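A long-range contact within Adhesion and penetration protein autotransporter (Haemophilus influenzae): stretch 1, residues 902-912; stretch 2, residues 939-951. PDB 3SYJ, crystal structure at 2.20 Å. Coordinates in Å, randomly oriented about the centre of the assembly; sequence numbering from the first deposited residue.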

# COMPACT_ATOMS: atom_id res chain seq x y z
N THR A 902 16.88 39.11 -1.44
CA THR A 902 15.70 39.93 -1.67
C THR A 902 14.88 40.05 -0.39
O THR A 902 15.03 39.23 0.52
CB THR A 902 14.81 39.37 -2.79
OG1 THR A 902 13.62 40.17 -2.90
CG2 THR A 902 14.41 37.93 -2.48
N LEU A 903 14.03 41.07 -0.32
CA LEU A 903 13.20 41.29 0.87
C LEU A 903 11.72 40.96 0.65
O LEU A 903 11.00 41.69 -0.03
CB LEU A 903 13.37 42.72 1.39
CG LEU A 903 14.35 42.91 2.56
CD1 LEU A 903 15.81 42.93 2.10
CD2 LEU A 903 14.02 44.18 3.33
N GLU A 904 11.28 39.86 1.25
CA GLU A 904 9.89 39.46 1.19
C GLU A 904 9.41 39.07 2.58
O GLU A 904 10.18 39.12 3.55
CB GLU A 904 9.71 38.26 0.25
CG GLU A 904 10.14 38.51 -1.18
CD GLU A 904 9.26 39.52 -1.88
OE1 GLU A 904 8.13 39.77 -1.40
OE2 GLU A 904 9.70 40.07 -2.92
N GLN A 905 8.15 38.68 2.68
CA GLN A 905 7.62 38.09 3.89
C GLN A 905 7.50 36.57 3.72
O GLN A 905 7.19 36.09 2.63
CB GLN A 905 6.25 38.68 4.25
CG GLN A 905 6.29 40.16 4.61
CD GLN A 905 4.99 40.64 5.24
OE1 GLN A 905 3.91 40.19 4.86
NE2 GLN A 905 5.09 41.56 6.19
N LEU A 906 7.75 35.82 4.78
CA LEU A 906 7.54 34.38 4.75
C LEU A 906 6.33 34.01 5.59
O LEU A 906 6.35 34.13 6.82
CB LEU A 906 8.77 33.63 5.25
CG LEU A 906 8.68 32.12 5.10
CD1 LEU A 906 8.35 31.76 3.66
CD2 LEU A 906 9.97 31.44 5.53
N THR A 907 5.26 33.58 4.93
CA THR A 907 4.07 33.13 5.64
C THR A 907 4.35 31.82 6.37
O THR A 907 4.90 30.89 5.79
CB THR A 907 2.87 32.96 4.67
OG1 THR A 907 2.65 34.17 3.94
CG2 THR A 907 1.60 32.59 5.43
N LEU A 908 3.99 31.76 7.65
CA LEU A 908 4.14 30.54 8.43
C LEU A 908 2.78 29.92 8.73
O LEU A 908 2.58 28.72 8.54
CB LEU A 908 4.91 30.80 9.73
CG LEU A 908 6.40 31.08 9.56
CD1 LEU A 908 7.08 31.22 10.91
CD2 LEU A 908 7.06 29.98 8.74
N VAL A 909 1.85 30.75 9.17
CA VAL A 909 0.49 30.33 9.45
C VAL A 909 -0.48 31.07 8.54
O VAL A 909 -0.52 32.30 8.54
CB VAL A 909 0.11 30.60 10.91
CG1 VAL A 909 -1.29 30.07 11.19
CG2 VAL A 909 1.12 29.97 11.85
N GLU A 910 -1.26 30.32 7.77
CA GLU A 910 -2.16 30.92 6.79
C GLU A 910 -3.59 30.42 6.93
O GLU A 910 -3.87 29.52 7.72
CB GLU A 910 -1.67 30.65 5.37
CG GLU A 910 -1.56 29.16 5.04
CD GLU A 910 -0.90 28.90 3.70
OE1 GLU A 910 -1.12 29.69 2.75
OE2 GLU A 910 -0.16 27.90 3.59
N SER A 911 -4.48 31.00 6.14
CA SER A 911 -5.86 30.55 6.10
C SER A 911 -6.05 29.58 4.94
O SER A 911 -5.34 29.65 3.93
CB SER A 911 -6.80 31.74 5.94
OG SER A 911 -8.12 31.31 5.68
N LYS A 912 -7.02 28.69 5.07
CA LYS A 912 -7.29 27.68 4.07
C LYS A 912 -7.88 28.29 2.82
O LYS A 912 -7.89 27.69 1.79
CB LYS A 912 -8.17 26.54 4.62
CG LYS A 912 -9.49 26.99 5.17
CD LYS A 912 -10.37 25.90 5.67
CE LYS A 912 -10.69 24.91 4.61
NZ LYS A 912 -11.94 24.17 4.93
N LEU A 939 7.87 37.95 14.04
CA LEU A 939 6.54 37.43 13.73
C LEU A 939 5.49 38.52 13.82
O LEU A 939 5.41 39.25 14.81
CB LEU A 939 6.17 36.27 14.65
CG LEU A 939 4.84 35.57 14.35
CD1 LEU A 939 4.86 34.88 12.99
CD2 LEU A 939 4.50 34.57 15.44
N VAL A 940 4.67 38.63 12.78
CA VAL A 940 3.62 39.64 12.73
C VAL A 940 2.33 39.04 12.19
O VAL A 940 2.35 38.07 11.43
CB VAL A 940 4.02 40.80 11.80
CG1 VAL A 940 5.22 41.55 12.36
CG2 VAL A 940 4.32 40.28 10.39
N LYS A 941 1.20 39.61 12.59
CA LYS A 941 -0.06 39.26 11.95
C LYS A 941 -0.39 40.32 10.91
O LYS A 941 -0.88 41.40 11.23
CB LYS A 941 -1.20 39.08 12.94
CG LYS A 941 -2.52 38.77 12.25
CD LYS A 941 -3.53 38.13 13.19
CE LYS A 941 -4.85 37.88 12.49
NZ LYS A 941 -5.87 37.35 13.43
N ASN A 942 -0.11 39.99 9.65
CA ASN A 942 -0.28 40.94 8.57
C ASN A 942 -1.24 40.39 7.53
O ASN A 942 -1.02 39.31 6.97
CB ASN A 942 1.07 41.23 7.92
CG ASN A 942 0.93 41.80 6.53
OD1 ASN A 942 1.49 41.26 5.57
ND2 ASN A 942 0.18 42.88 6.40
N ASP A 943 -2.32 41.13 7.27
CA ASP A 943 -3.25 40.74 6.22
C ASP A 943 -3.90 39.38 6.53
O ASP A 943 -4.05 38.54 5.64
CB ASP A 943 -2.51 40.70 4.88
CG ASP A 943 -3.44 40.44 3.71
OD1 ASP A 943 -4.61 40.88 3.77
OD2 ASP A 943 -2.99 39.79 2.74
N GLY A 944 -4.28 39.19 7.79
CA GLY A 944 -4.99 38.00 8.21
C GLY A 944 -4.17 36.74 8.37
O GLY A 944 -4.72 35.67 8.67
N GLU A 945 -2.86 36.84 8.17
CA GLU A 945 -1.96 35.69 8.27
C GLU A 945 -0.74 36.01 9.11
O GLU A 945 -0.38 37.18 9.27
CB GLU A 945 -1.53 35.22 6.88
CG GLU A 945 -2.70 34.99 5.93
CD GLU A 945 -2.31 34.24 4.68
OE1 GLU A 945 -1.25 34.55 4.09
OE2 GLU A 945 -3.07 33.33 4.28
N PHE A 946 -0.09 34.97 9.65
CA PHE A 946 1.09 35.14 10.48
C PHE A 946 2.37 34.92 9.69
O PHE A 946 2.64 33.81 9.23
CB PHE A 946 1.04 34.22 11.71
CG PHE A 946 -0.03 34.59 12.69
CD1 PHE A 946 0.27 35.38 13.78
CD2 PHE A 946 -1.34 34.18 12.50
CE1 PHE A 946 -0.72 35.75 14.69
CE2 PHE A 946 -2.33 34.54 13.40
CZ PHE A 946 -2.02 35.32 14.49
N ARG A 947 3.14 35.99 9.51
CA ARG A 947 4.31 35.95 8.65
C ARG A 947 5.59 36.38 9.35
O ARG A 947 5.55 37.08 10.37
CB ARG A 947 4.09 36.83 7.42
CG ARG A 947 2.74 36.63 6.75
CD ARG A 947 2.74 37.20 5.35
NE ARG A 947 1.52 36.84 4.64
CZ ARG A 947 0.48 37.66 4.49
NH1 ARG A 947 0.54 38.89 4.99
NH2 ARG A 947 -0.60 37.26 3.83
N LEU A 948 6.72 35.93 8.81
CA LEU A 948 8.03 36.42 9.22
C LEU A 948 8.34 37.68 8.43
O LEU A 948 8.27 37.70 7.20
CB LEU A 948 9.11 35.37 8.95
CG LEU A 948 9.14 34.17 9.90
CD1 LEU A 948 10.29 33.25 9.55
CD2 LEU A 948 9.23 34.64 11.34
N HIS A 949 8.70 38.73 9.16
CA HIS A 949 8.81 40.05 8.57
C HIS A 949 10.12 40.72 8.97
O HIS A 949 10.61 40.54 10.08
CB HIS A 949 7.61 40.90 9.02
CG HIS A 949 7.54 42.25 8.37
ND1 HIS A 949 7.22 43.39 9.08
CD2 HIS A 949 7.74 42.63 7.09
CE1 HIS A 949 7.22 44.42 8.25
NE2 HIS A 949 7.54 43.99 7.04
N ASN A 950 10.69 41.48 8.04
CA ASN A 950 11.90 42.25 8.31
C ASN A 950 11.57 43.74 8.45
O ASN A 950 11.19 44.38 7.48
CB ASN A 950 12.92 42.05 7.20
CG ASN A 950 14.17 42.87 7.41
OD1 ASN A 950 14.51 43.23 8.54
ND2 ASN A 950 14.87 43.18 6.32
N PRO A 951 11.73 44.28 9.67
CA PRO A 951 11.45 45.70 9.93
C PRO A 951 12.38 46.62 9.14
O PRO A 951 11.91 47.60 8.55
CB PRO A 951 11.73 45.83 11.44
CG PRO A 951 11.60 44.44 11.97
CD PRO A 951 12.12 43.56 10.88
O HOH W 1 10.00 41.17 5.32

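Stretch 1 pairs antiparallel with the second strand of a hairpin in stretch 2. The contact buries 760 Å², both sides summed. Backbone hydrogen bonds run along the pairing. Leu-906 and Leu-948 satisfy each other: Leu-906 N donates to Leu-948 O at 3.1 Å, and Leu-948 N donates to Leu-906 O at 2.7 Å.

Beyond Thr-907 the register shifts by one residue, a beta bulge. Phe-946 O accepts twice here, from Leu-908 N at 2.9 Å and from Val-909 N at 3.2 Å. Both amides of the bulge are thus satisfied by one carbonyl. Phe-946 N returns a bond to Val-909 O at 2.9 Å, and the chain of stretch 1 turns a corner at Leu-908 and Val-909.

The other edge of the strand in stretch 2 is satisfied within the hairpin. Arg-947 N donates to Val-940 O at 2.9 Å, and Val-940 N to Arg-947 O at 3.0 Å. A type I' turn from Asn-942 to Glu-945 closes it. Asn-942 N donates to Glu-945 O at 2.8 Å; the return bond from Glu-945 N to Asn-942 O, at 3.3 Å, is weak. Gly-944 has a positive phi, which favours glycine.

Leu-906, Leu-948, Val-909 and Phe-946 share one face of the sheet. All four are buried, and their apolar side chains leave no polar group there to satisfy. Leu-906 CB lies 4.1 Å from Leu-948 CB, and Val-909 CB lies 3.8 Å from Phe-946 CB. Leu-908 also packs on Leu-948, with Leu-908 CD1 3.7 Å from Leu-948 CG.

Thr-907 and Arg-947 lie on the opposite face. Both are partly exposed, which suits polar side chains. Arg-947 NE donates to Thr-907 OG1 at 3.0 Å, with the hydroxyl at the edge of the guanidinium, near its plane. Arg-947 NH2 forms a salt bridge with Glu-945 OE1 at 2.8 Å. A longer one joins Arg-947 NH2 to Asp-943 OD2 at 3.6 Å.

Glu-945 uses both carboxylate oxygens. While OE1 meets Arg-947, Glu-945 OE2 accepts from Ser-911 N at 3.3 Å. This side-chain acceptor satisfies a backbone amide past the corner. The like charge of Glu-910 is not far off, with Glu-910 OE1 4.4 Å from Glu-945 OE2.

At the other end, a water links the backbones. It donates to Glu-904 O at 2.7 Å and accepts from Asn-950 N at 2.8 Å. Nearby, Gln-905 points toward stretch 2 and has 109 Å² covered by it. Its side chain lies over one face of the His-949 ring.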